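Local coordinates for protein MATE family efflux transporter (Vibrio cholerae, PDB 6IDP) that probably expels drugs and other toxic compounds across the bacterial membrane as a proton-dependent multidrug efflux transporter of the MATE family, at residues G62-L67 with T143-Y148; W137-W142 with A195-F200; S152-N157 with R214-Y219; F23-L28 with T165-T170. All coordinates share one frame; numbering follows the deposited sequence.

Interaction 1. Residues G62-L67 with T143-Y148. With OLC ((2R)-2,3-dihydroxypropyl (9Z)-octadec-9-enoate), chain B.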
# COMPACT_ATOMS: atom_id res chain seq x y z
N GLY A 62 7.58 -0.95 2.60
CA GLY A 62 7.10 -2.04 3.43
C GLY A 62 7.27 -1.77 4.91
O GLY A 62 6.44 -2.17 5.73
N ILE A 63 8.35 -1.08 5.26
CA ILE A 63 8.64 -0.75 6.65
C ILE A 63 7.72 0.36 7.16
O ILE A 63 7.14 0.24 8.24
CB ILE A 63 10.11 -0.33 6.82
CG1 ILE A 63 11.01 -1.57 6.78
CG2 ILE A 63 10.31 0.42 8.13
CD1 ILE A 63 12.49 -1.26 6.76
N GLN A 64 7.57 1.43 6.39
CA GLN A 64 6.77 2.57 6.81
C GLN A 64 5.28 2.22 6.84
O GLN A 64 4.53 2.75 7.66
CB GLN A 64 7.02 3.79 5.92
CG GLN A 64 6.34 3.76 4.57
CD GLN A 64 6.70 4.96 3.71
OE1 GLN A 64 7.87 5.16 3.37
NE2 GLN A 64 5.71 5.76 3.36
N VAL A 65 4.85 1.33 5.95
CA VAL A 65 3.45 0.90 5.94
C VAL A 65 3.17 0.03 7.17
O VAL A 65 2.14 0.20 7.83
CB VAL A 65 3.10 0.13 4.65
CG1 VAL A 65 1.77 -0.60 4.80
CG2 VAL A 65 3.04 1.08 3.47
N GLY A 66 4.10 -0.87 7.48
CA GLY A 66 4.00 -1.69 8.67
C GLY A 66 3.85 -0.88 9.95
O GLY A 66 3.08 -1.25 10.83
N LEU A 67 4.59 0.22 10.05
CA LEU A 67 4.47 1.10 11.22
C LEU A 67 3.16 1.88 11.18
O LEU A 67 2.55 2.13 12.22
CB LEU A 67 5.66 2.06 11.30
CG LEU A 67 5.62 3.07 12.45
CD1 LEU A 67 5.44 2.37 13.79
CD2 LEU A 67 6.87 3.94 12.46
N THR A 143 11.96 11.63 4.19
CA THR A 143 10.98 12.70 4.24
C THR A 143 9.58 12.17 3.93
O THR A 143 8.60 12.57 4.57
CB THR A 143 11.34 13.83 3.26
OG1 THR A 143 12.69 14.25 3.49
CG2 THR A 143 10.42 15.03 3.43
N GLY A 144 9.49 11.26 2.96
CA GLY A 144 8.22 10.65 2.60
C GLY A 144 7.67 9.76 3.70
O GLY A 144 6.46 9.75 3.95
N ALA A 145 8.55 9.01 4.35
CA ALA A 145 8.16 8.14 5.45
C ALA A 145 7.60 8.95 6.61
O ALA A 145 6.59 8.57 7.20
CB ALA A 145 9.35 7.31 5.91
N MET A 146 8.26 10.07 6.93
CA MET A 146 7.83 10.93 8.02
C MET A 146 6.47 11.57 7.76
O MET A 146 5.64 11.65 8.66
CB MET A 146 8.87 12.03 8.27
CG MET A 146 10.20 11.52 8.78
SD MET A 146 10.04 10.50 10.25
CE MET A 146 9.20 11.62 11.37
N LEU A 147 6.26 12.04 6.53
CA LEU A 147 4.97 12.58 6.14
C LEU A 147 3.90 11.51 6.28
O LEU A 147 2.79 11.78 6.75
CB LEU A 147 5.02 13.12 4.71
CG LEU A 147 3.75 13.79 4.16
CD1 LEU A 147 3.30 14.93 5.07
CD2 LEU A 147 3.97 14.30 2.75
N TYR A 148 4.24 10.28 5.88
CA TYR A 148 3.32 9.16 5.98
C TYR A 148 2.96 8.85 7.44
O TYR A 148 1.82 8.49 7.74
CB TYR A 148 3.91 7.92 5.30
CG TYR A 148 2.95 6.75 5.27
CD1 TYR A 148 1.96 6.66 4.31
CD2 TYR A 148 3.04 5.72 6.21
CE1 TYR A 148 1.08 5.60 4.27
CE2 TYR A 148 2.16 4.65 6.18
CZ TYR A 148 1.18 4.60 5.21
OH TYR A 148 0.31 3.53 5.18
C18 OLC B . 2.82 11.16 0.82
C10 OLC B . 1.80 4.25 -0.07
C9 OLC B . 0.64 3.62 0.18
C17 OLC B . 3.22 9.85 1.48
C11 OLC B . 2.86 4.34 1.00
C8 OLC B . 0.38 2.99 1.53
C16 OLC B . 4.70 9.60 1.23
C12 OLC B . 3.98 5.26 0.54
C15 OLC B . 4.96 8.11 1.15
C13 OLC B . 3.39 6.55 0.03
C14 OLC B . 4.49 7.57 -0.18
O HOH W 1 -0.15 1.77 6.78
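Segments 62-67 and 143-148 are helical and nearly parallel, with 15° between their N-to-C directions, yet their axes come no closer than 10.0 Å. Within the all-helical MATE fold they join helix 54-80 to helix 124-156, and two long side chains, Gln-64 and Tyr-148, bridge the wide interval by crossing obliquely. Gln-64 holds CG in the crowded position between the backbone N and the carbonyl carbon (chi1 78°), and from there the extended chain carries its amide to the opposite helix. Gln-64 OE1 rests 3.6 Å from Ala-145 CB, whereas Gln-64 NE2 turns to the root of the tyrosine, 3.4 Å from Tyr-148 CB. Amide and ring planes are 48° apart, so the two groups do not stack. With its CG anti to the backbone N, Tyr-148 sends its ring back the other way, and Tyr-148 CE2 ends 3.4 Å from Gln-64 O. The acyl chain of a bound monoolein (OLC, chain B) follows both side chains: its C15 lies 3.3 Å from Gln-64 NE2, and its C16 meets the backbone of Gly-144, where no side chain intervenes, 3.2 Å from Gly-144 O. Val-65 turns CG2 to the same lipid and to the phenol end. In the plane of the Tyr-148 ring, at its edge, a water donates to Val-65 O at 3.0 Å and bonds Tyr-148 OH at only 2.4 Å.

Interaction 2. Residues W137-W142 with A195-F200. With OLC ((2R)-2,3-dihydroxypropyl (9Z)-octadec-9-enoate), chain O; OLC ((2R)-2,3-dihydroxypropyl (9Z)-octadec-9-enoate), chain R; OLC ((2R)-2,3-dihydroxypropyl (9Z)-octadec-9-enoate), chain B.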
# COMPACT_ATOMS: atom_id res chain seq x y z
N TRP A 137 18.03 10.48 -2.94
CA TRP A 137 16.85 9.62 -2.96
C TRP A 137 16.50 9.07 -1.58
O TRP A 137 15.33 9.03 -1.21
CB TRP A 137 17.02 8.47 -3.95
CG TRP A 137 15.77 7.65 -4.02
CD1 TRP A 137 14.69 7.88 -4.81
CD2 TRP A 137 15.45 6.51 -3.22
NE1 TRP A 137 13.72 6.94 -4.57
CE2 TRP A 137 14.17 6.08 -3.60
CE3 TRP A 137 16.13 5.80 -2.22
CZ2 TRP A 137 13.55 4.98 -3.02
CZ3 TRP A 137 15.52 4.71 -1.65
CH2 TRP A 137 14.24 4.31 -2.05
N LEU A 138 17.50 8.63 -0.83
CA LEU A 138 17.26 8.14 0.53
C LEU A 138 16.73 9.26 1.41
O LEU A 138 15.91 9.03 2.31
CB LEU A 138 18.53 7.54 1.14
CG LEU A 138 18.87 6.12 0.68
CD1 LEU A 138 20.27 5.72 1.13
CD2 LEU A 138 17.84 5.14 1.22
N ALA A 139 17.18 10.48 1.14
CA ALA A 139 16.69 11.66 1.85
C ALA A 139 15.21 11.89 1.55
O ALA A 139 14.45 12.29 2.43
CB ALA A 139 17.51 12.88 1.48
N SER A 140 14.82 11.64 0.31
CA SER A 140 13.43 11.76 -0.11
C SER A 140 12.59 10.64 0.49
O SER A 140 11.41 10.83 0.79
CB SER A 140 13.32 11.75 -1.64
OG SER A 140 13.63 10.47 -2.15
N ALA A 141 13.20 9.47 0.65
CA ALA A 141 12.51 8.33 1.24
C ALA A 141 12.22 8.60 2.72
O ALA A 141 11.15 8.25 3.22
CB ALA A 141 13.34 7.07 1.08
N TRP A 142 13.17 9.22 3.41
CA TRP A 142 13.00 9.53 4.82
C TRP A 142 11.91 10.58 5.01
O TRP A 142 11.04 10.45 5.87
CB TRP A 142 14.31 10.03 5.44
CG TRP A 142 14.21 10.26 6.92
CD1 TRP A 142 14.48 9.37 7.92
CD2 TRP A 142 13.80 11.47 7.58
NE1 TRP A 142 14.27 9.94 9.15
CE2 TRP A 142 13.85 11.23 8.97
CE3 TRP A 142 13.40 12.73 7.12
CZ2 TRP A 142 13.52 12.21 9.91
CZ3 TRP A 142 13.07 13.70 8.06
CH2 TRP A 142 13.13 13.44 9.43
N ALA A 195 13.00 17.25 -6.12
CA ALA A 195 11.62 17.70 -6.27
C ALA A 195 10.71 16.99 -5.27
O ALA A 195 9.77 17.59 -4.74
CB ALA A 195 11.14 17.46 -7.69
N THR A 196 11.01 15.73 -5.00
CA THR A 196 10.24 14.95 -4.03
C THR A 196 10.49 15.42 -2.60
O THR A 196 9.55 15.52 -1.80
CB THR A 196 10.58 13.45 -4.14
OG1 THR A 196 10.28 12.98 -5.47
CG2 THR A 196 9.76 12.63 -3.14
N ILE A 197 11.74 15.72 -2.27
CA ILE A 197 12.08 16.21 -0.94
C ILE A 197 11.33 17.51 -0.63
O ILE A 197 10.77 17.66 0.45
CB ILE A 197 13.60 16.45 -0.78
CG1 ILE A 197 14.38 15.15 -0.94
CG2 ILE A 197 13.91 17.08 0.58
CD1 ILE A 197 15.89 15.32 -0.98
N ILE A 198 11.32 18.43 -1.59
CA ILE A 198 10.66 19.72 -1.38
C ILE A 198 9.15 19.55 -1.25
O ILE A 198 8.54 20.10 -0.35
CB ILE A 198 10.98 20.69 -2.53
CG1 ILE A 198 12.49 20.90 -2.63
CG2 ILE A 198 10.28 22.02 -2.31
CD1 ILE A 198 12.91 21.86 -3.71
N ALA A 199 8.57 18.76 -2.16
CA ALA A 199 7.13 18.49 -2.13
C ALA A 199 6.69 17.87 -0.80
O ALA A 199 5.80 18.39 -0.14
CB ALA A 199 6.76 17.57 -3.29
N PHE A 200 7.32 16.76 -0.42
CA PHE A 200 7.02 16.11 0.84
C PHE A 200 7.39 16.99 2.03
O PHE A 200 6.79 16.89 3.10
CB PHE A 200 7.74 14.76 0.94
CG PHE A 200 7.12 13.68 0.11
CD1 PHE A 200 5.83 13.79 -0.37
CD2 PHE A 200 7.84 12.53 -0.18
CE1 PHE A 200 5.26 12.78 -1.13
CE2 PHE A 200 7.28 11.51 -0.94
CZ PHE A 200 5.99 11.64 -1.41
C18 OLC O . 5.41 11.92 -4.76
C17 OLC O . 5.55 10.45 -5.09
C16 OLC O . 6.68 9.84 -4.29
C15 OLC O . 6.38 8.37 -4.06
C14 OLC O . 7.18 7.88 -2.87
C18 OLC R . 17.58 11.93 7.56
C10 OLC R . 24.32 8.77 5.13
C9 OLC R . 25.65 8.79 5.36
C17 OLC R . 17.87 11.62 6.11
C11 OLC R . 23.75 9.10 3.77
C8 OLC R . 26.62 9.16 4.26
C16 OLC R . 18.73 10.37 6.02
C12 OLC R . 22.46 8.34 3.55
C7 OLC R . 28.04 9.04 4.77
C15 OLC R . 19.36 10.28 4.65
C13 OLC R . 21.31 9.31 3.43
C6 OLC R . 28.99 8.85 3.61
C14 OLC R . 20.45 9.22 4.68
C5 OLC R . 30.04 7.82 3.98
C18 OLC B . 2.82 11.16 0.82
C10 OLC B . 1.80 4.25 -0.07
C9 OLC B . 0.64 3.62 0.18
C17 OLC B . 3.22 9.85 1.48
C11 OLC B . 2.86 4.34 1.00
C8 OLC B . 0.38 2.99 1.53
C16 OLC B . 4.70 9.60 1.23
C12 OLC B . 3.98 5.26 0.54
C15 OLC B . 4.96 8.11 1.15
C13 OLC B . 3.39 6.55 0.03
C14 OLC B . 4.49 7.57 -0.18
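Trp-137 O is gripped twice: by Ala-141 N at 2.9 Å, the regular helical bond, and by the hydroxyl of Ser-140, whose OG donates to Trp-137 O over a very short 2.4 Å. The second donor arrives in the carbonyl plane, on a lone pair, with a C=O...OG angle of 122°. To make this bond Ser-140 keeps OG between the backbone N and the carbonyl carbon (chi1 69°), curled back on its own helix, which leaves CB as the surface met by segment 195-200. Segments 137-142 and 195-200, on helices 124-156 and 189-213 of the MATE bundle, run nearly parallel, 20° apart, with axes 8.6 Å from each other; with Ala-139 and Ser-140 presenting only small side chains, the backbones come close, and Ser-140 CA and Ile-197 CA are 4.7 Å from each other. Ile-197 CG1 lies alongside, 3.6 Å from Ser-140 CB, and its extended chain carries CD1 on to Ala-139 CB at 3.8 Å. Thr-196 offers its methyl to Ser-140 CB, while its OG1 bonds to Ala-192 O and Asn-174 within the fold. Farther along, the Phe-200 ring turns an edge to Ser-140 O and takes C16 of one monoolein (OLC, chain B) over a face; its CZ touches C18 of another (chain O) at 3.4 Å. A third lipid end, from chain R, sits over a face of Trp-142. With the serine and threonine hydroxyls bonded elsewhere, the side chains of the two helices meet mainly through carbon, so the contact is apolar and rests on close fit.

Interaction 3. Residues S152-N157 with R214-Y219. With OLC ((2R)-2,3-dihydroxypropyl (9Z)-octadec-9-enoate), chain C.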
# COMPACT_ATOMS: atom_id res chain seq x y z
N SER A 152 -0.60 8.84 9.29
CA SER A 152 -1.08 7.71 10.07
C SER A 152 -1.64 8.16 11.42
O SER A 152 -2.60 7.58 11.92
CB SER A 152 0.03 6.68 10.27
OG SER A 152 0.47 6.17 9.03
N VAL A 153 -1.03 9.18 12.00
CA VAL A 153 -1.53 9.75 13.25
C VAL A 153 -2.87 10.46 13.02
O VAL A 153 -3.79 10.32 13.82
CB VAL A 153 -0.51 10.72 13.88
CG1 VAL A 153 -1.12 11.46 15.06
CG2 VAL A 153 0.74 9.97 14.31
N CYS A 154 -2.98 11.20 11.91
CA CYS A 154 -4.24 11.83 11.53
C CYS A 154 -5.36 10.81 11.39
O CYS A 154 -6.44 10.98 11.95
CB CYS A 154 -4.10 12.58 10.20
SG CYS A 154 -3.04 14.04 10.24
N ARG A 155 -5.08 9.77 10.62
CA ARG A 155 -6.03 8.70 10.37
C ARG A 155 -6.39 7.99 11.66
O ARG A 155 -7.56 7.70 11.91
CB ARG A 155 -5.46 7.71 9.34
CG ARG A 155 -5.41 8.27 7.92
CD ARG A 155 -4.66 7.36 6.95
NE ARG A 155 -4.94 5.95 7.21
CZ ARG A 155 -4.01 5.04 7.48
NH1 ARG A 155 -2.74 5.39 7.53
NH2 ARG A 155 -4.36 3.78 7.71
N ALA A 156 -5.39 7.74 12.50
CA ALA A 156 -5.61 7.11 13.80
C ALA A 156 -6.58 7.93 14.65
O ALA A 156 -7.33 7.38 15.46
CB ALA A 156 -4.29 6.92 14.53
N ASN A 157 -6.56 9.25 14.46
CA ASN A 157 -7.47 10.14 15.15
C ASN A 157 -8.74 10.43 14.34
O ASN A 157 -9.42 11.42 14.58
CB ASN A 157 -6.77 11.45 15.50
CG ASN A 157 -5.81 11.30 16.67
OD1 ASN A 157 -6.15 11.61 17.81
ND2 ASN A 157 -4.60 10.82 16.39
N ARG A 214 -4.01 20.14 17.31
CA ARG A 214 -5.11 19.26 17.67
C ARG A 214 -4.71 18.32 18.80
O ARG A 214 -5.51 17.49 19.25
CB ARG A 214 -5.58 18.46 16.46
CG ARG A 214 -6.24 19.30 15.39
CD ARG A 214 -6.63 18.44 14.20
NE ARG A 214 -7.38 19.18 13.20
CZ ARG A 214 -6.88 19.61 12.04
NH1 ARG A 214 -5.61 19.35 11.74
NH2 ARG A 214 -7.64 20.28 11.19
N GLN A 215 -3.47 18.46 19.26
CA GLN A 215 -2.92 17.67 20.36
C GLN A 215 -2.98 16.18 20.08
O GLN A 215 -3.36 15.38 20.94
CB GLN A 215 -3.65 18.01 21.67
CG GLN A 215 -3.34 19.40 22.20
CD GLN A 215 -4.20 19.80 23.38
OE1 GLN A 215 -4.74 18.95 24.09
NE2 GLN A 215 -4.35 21.10 23.58
N TRP A 216 -2.59 15.80 18.87
CA TRP A 216 -2.54 14.40 18.47
C TRP A 216 -1.16 13.81 18.72
O TRP A 216 -0.95 12.61 18.58
CB TRP A 216 -2.94 14.25 17.00
CG TRP A 216 -4.39 14.52 16.77
CD1 TRP A 216 -5.37 14.65 17.71
CD2 TRP A 216 -5.04 14.69 15.50
NE1 TRP A 216 -6.58 14.89 17.11
CE2 TRP A 216 -6.41 14.92 15.76
CE3 TRP A 216 -4.60 14.67 14.17
CZ2 TRP A 216 -7.33 15.12 14.73
CZ3 TRP A 216 -5.52 14.87 13.16
CH2 TRP A 216 -6.87 15.10 13.45
N THR A 217 -0.22 14.68 19.08
CA THR A 217 1.12 14.26 19.48
C THR A 217 1.52 14.96 20.77
O THR A 217 1.18 16.12 20.99
CB THR A 217 2.17 14.56 18.40
OG1 THR A 217 2.08 15.93 18.01
CG2 THR A 217 1.97 13.67 17.18
N SER A 218 2.25 14.24 21.62
CA SER A 218 2.81 14.83 22.83
C SER A 218 4.21 14.31 23.08
O SER A 218 4.51 13.15 22.79
CB SER A 218 1.92 14.53 24.04
OG SER A 218 2.55 14.96 25.23
N TYR A 219 5.07 15.16 23.64
CA TYR A 219 6.42 14.73 23.98
C TYR A 219 6.66 14.84 25.48
O TYR A 219 7.79 14.95 25.94
CB TYR A 219 7.44 15.54 23.17
CG TYR A 219 7.33 15.21 21.70
CD1 TYR A 219 7.91 14.06 21.19
CD2 TYR A 219 6.61 16.02 20.84
CE1 TYR A 219 7.80 13.74 19.85
CE2 TYR A 219 6.49 15.71 19.49
CZ TYR A 219 7.09 14.57 19.01
OH TYR A 219 6.98 14.25 17.67
C10 OLC C . 15.08 12.35 16.54
C9 OLC C . 14.55 12.78 17.70
C11 OLC C . 16.52 12.64 16.20
C8 OLC C . 15.39 13.54 18.70
C24 OLC C . 10.07 15.31 28.27
C12 OLC C . 16.70 12.58 14.70
C7 OLC C . 14.48 14.29 19.64
C13 OLC C . 16.23 11.23 14.18
C6 OLC C . 14.81 13.92 21.07
C14 OLC C . 16.26 11.23 12.67
C5 OLC C . 14.28 12.53 21.37
C4 OLC C . 12.79 12.60 21.63
C3 OLC C . 12.48 12.07 23.02
C2 OLC C . 12.44 13.22 24.00
C21 OLC C . 10.29 13.14 27.10
C1 OLC C . 11.27 13.04 24.95
C22 OLC C . 10.38 13.83 28.44
O19 OLC C . 10.28 12.44 24.60
O25 OLC C . 10.52 16.03 29.39
O23 OLC C . 9.44 13.26 29.32
O20 OLC C . 11.32 13.58 26.25
O HOH W 2 -2.34 10.49 18.60
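The C-terminal end of helix 124-156 is covered by the loop that leads from helix 189-213 to helix 226-259, and the contact is built round the indole of Trp-216. Asn-157, the first residue past the helix, lays its amide over one face of that indole, the two planes only 15° apart. Its CB stands 3.7 Å from the centroid of the five-membered ring, a CH-pi contact, and Asn-157 OD1 lies over the same ring, 3.1 Å from Trp-216 CD1. What holds the amide flat is a nearly straight bond (173°) from Asn-157 ND2 to Val-153 O, 2.7 Å long, the donor standing above the carbonyl plane; Val-153 O also takes the backbone N of Asn-157. On the loop side, helix 189-213 ends in a Schellman motif with positive phi at Gln-215, and Arg-214 CB lies against the opposite indole face. Cys-154 SG approaches in the ring plane, at the edge, 5.2 Å from the centroid of the six-membered ring. Val-153 CG1 fills in beside Trp-216 CB at 3.9 Å. A water accepts from Asn-157 ND2 at 3.2 Å and donates to Trp-216 O at 2.5 Å.

Interaction 4. Residues F23-L28 with T165-T170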
# COMPACT_ATOMS: atom_id res chain seq x y z
N PHE A 23 -8.98 9.99 -3.54
CA PHE A 23 -8.43 11.11 -4.29
C PHE A 23 -6.94 11.27 -4.02
O PHE A 23 -6.17 11.63 -4.91
CB PHE A 23 -9.16 12.41 -3.95
CG PHE A 23 -10.51 12.54 -4.60
CD1 PHE A 23 -11.08 11.48 -5.29
CD2 PHE A 23 -11.21 13.74 -4.54
CE1 PHE A 23 -12.32 11.60 -5.89
CE2 PHE A 23 -12.45 13.87 -5.14
CZ PHE A 23 -13.01 12.80 -5.82
N GLY A 24 -6.53 11.00 -2.78
CA GLY A 24 -5.14 11.06 -2.40
C GLY A 24 -4.29 10.09 -3.20
O GLY A 24 -3.26 10.46 -3.76
N VAL A 25 -4.74 8.84 -3.25
CA VAL A 25 -4.05 7.80 -4.00
C VAL A 25 -4.05 8.10 -5.50
O VAL A 25 -3.03 7.96 -6.17
CB VAL A 25 -4.69 6.41 -3.75
CG1 VAL A 25 -4.11 5.37 -4.70
CG2 VAL A 25 -4.48 6.00 -2.31
N LEU A 26 -5.20 8.54 -6.01
CA LEU A 26 -5.34 8.89 -7.42
C LEU A 26 -4.44 10.05 -7.83
O LEU A 26 -3.83 10.02 -8.90
CB LEU A 26 -6.80 9.25 -7.74
CG LEU A 26 -7.77 8.08 -7.90
CD1 LEU A 26 -9.20 8.58 -8.02
CD2 LEU A 26 -7.40 7.24 -9.11
N SER A 27 -4.36 11.08 -6.99
CA SER A 27 -3.49 12.21 -7.25
C SER A 27 -2.04 11.75 -7.24
O SER A 27 -1.22 12.20 -8.05
CB SER A 27 -3.70 13.32 -6.21
OG SER A 27 -3.30 12.89 -4.92
N LEU A 28 -1.73 10.84 -6.33
CA LEU A 28 -0.40 10.26 -6.21
C LEU A 28 0.01 9.51 -7.47
O LEU A 28 1.12 9.70 -7.98
CB LEU A 28 -0.35 9.32 -4.99
CG LEU A 28 0.93 8.53 -4.75
CD1 LEU A 28 2.13 9.45 -4.70
CD2 LEU A 28 0.82 7.72 -3.46
N THR A 165 -6.11 15.42 1.32
CA THR A 165 -5.92 16.72 0.69
C THR A 165 -4.44 17.01 0.44
O THR A 165 -4.07 17.49 -0.64
CB THR A 165 -6.54 17.85 1.54
OG1 THR A 165 -7.96 17.70 1.56
CG2 THR A 165 -6.18 19.21 0.98
N LEU A 166 -3.60 16.71 1.42
CA LEU A 166 -2.18 16.99 1.30
C LEU A 166 -1.48 16.08 0.29
O LEU A 166 -0.49 16.47 -0.32
CB LEU A 166 -1.49 16.87 2.67
CG LEU A 166 -1.73 18.04 3.62
CD1 LEU A 166 -0.88 17.89 4.87
CD2 LEU A 166 -1.45 19.37 2.93
N MET A 167 -2.00 14.87 0.12
CA MET A 167 -1.48 13.98 -0.91
C MET A 167 -1.71 14.59 -2.29
O MET A 167 -0.86 14.48 -3.17
CB MET A 167 -2.12 12.59 -0.83
CG MET A 167 -1.67 11.78 0.37
SD MET A 167 -2.63 10.27 0.59
CE MET A 167 -2.03 9.28 -0.78
N MET A 168 -2.85 15.25 -2.46
CA MET A 168 -3.13 15.95 -3.71
C MET A 168 -2.17 17.13 -3.88
O MET A 168 -1.63 17.34 -4.97
CB MET A 168 -4.58 16.43 -3.76
CG MET A 168 -5.60 15.30 -3.69
SD MET A 168 -7.17 15.69 -4.49
CE MET A 168 -7.87 16.89 -3.36
N VAL A 169 -1.97 17.88 -2.81
CA VAL A 169 -1.11 19.06 -2.85
C VAL A 169 0.33 18.71 -3.18
O VAL A 169 0.94 19.33 -4.05
CB VAL A 169 -1.16 19.83 -1.51
CG1 VAL A 169 -0.14 20.96 -1.50
CG2 VAL A 169 -2.56 20.37 -1.26
N THR A 170 0.88 17.72 -2.49
CA THR A 170 2.27 17.32 -2.73
C THR A 170 2.44 16.68 -4.11
O THR A 170 3.50 16.81 -4.72
CB THR A 170 2.77 16.34 -1.64
OG1 THR A 170 1.94 15.17 -1.62
CG2 THR A 170 2.75 17.01 -0.27
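A knob-into-hole contact joins helix 5-39 to helix 161-184 in the MATE helical bundle, the segments running 13° from parallel with axes 7.7 Å apart. The tight part is the buried side. There Met-167 enters the hole formed by Gly-24, Val-25, Ser-27 and Leu-28, its chain bent at the end (chi3 72°) so that the methyl lies down on the opposite backbone, Met-167 CE 3.4 Å from Gly-24 C. Because Gly-24 has no side chain, the sulfur can pass directly over it, Met-167 SD 4.0 Å from Gly-24 CA. Leu-28 CD2 closes the hole at 4.2 Å from Met-167 CE, and Tyr-151 of helix 124-156 also touches Met-167. Ser-27 bends its hydroxyl back to its own helix, donating from OG to Gly-24 O at 2.7 Å from above the carbonyl plane; that oxygen also receives Leu-28 N. Ser-27 OG still presses on the other backbone, 3.3 Å from Met-168 CA, without bonding to it. The outer margin, partly exposed, is looser. Phe-23 leads its ring away from the contact, meeting Trp-19 edge-to-face and a lipid, so that little more than its CB remains to touch helix 161-184. Met-168, likewise bent at its last torsion, runs along this margin past Ser-27, and its SD stops 3.9 Å from Phe-23 CB.

In the fold
Helix 124-156 ties the set together, carrying one segment each of interactions 1, 2 and 3, while helix 161-184, next in the chain, serves interaction 4. Interactions 1 and 2, with centres 12 Å apart, merge at Phe-200, whose CD2 lies 3.4 Å from Gly-144 CA, and both touch the same monoolein (OLC, chain B). Thr-170 joins interaction 4 to both: its CG2 packs on Ala-199 O at 3.4 Å and on Leu-147 CD2 at 4.2 Å. Interaction 3 stands apart at the helix end, about 22 Å from interaction 2 between centres, and reaches interaction 1 through a loose approach of Arg-155 to Tyr-148.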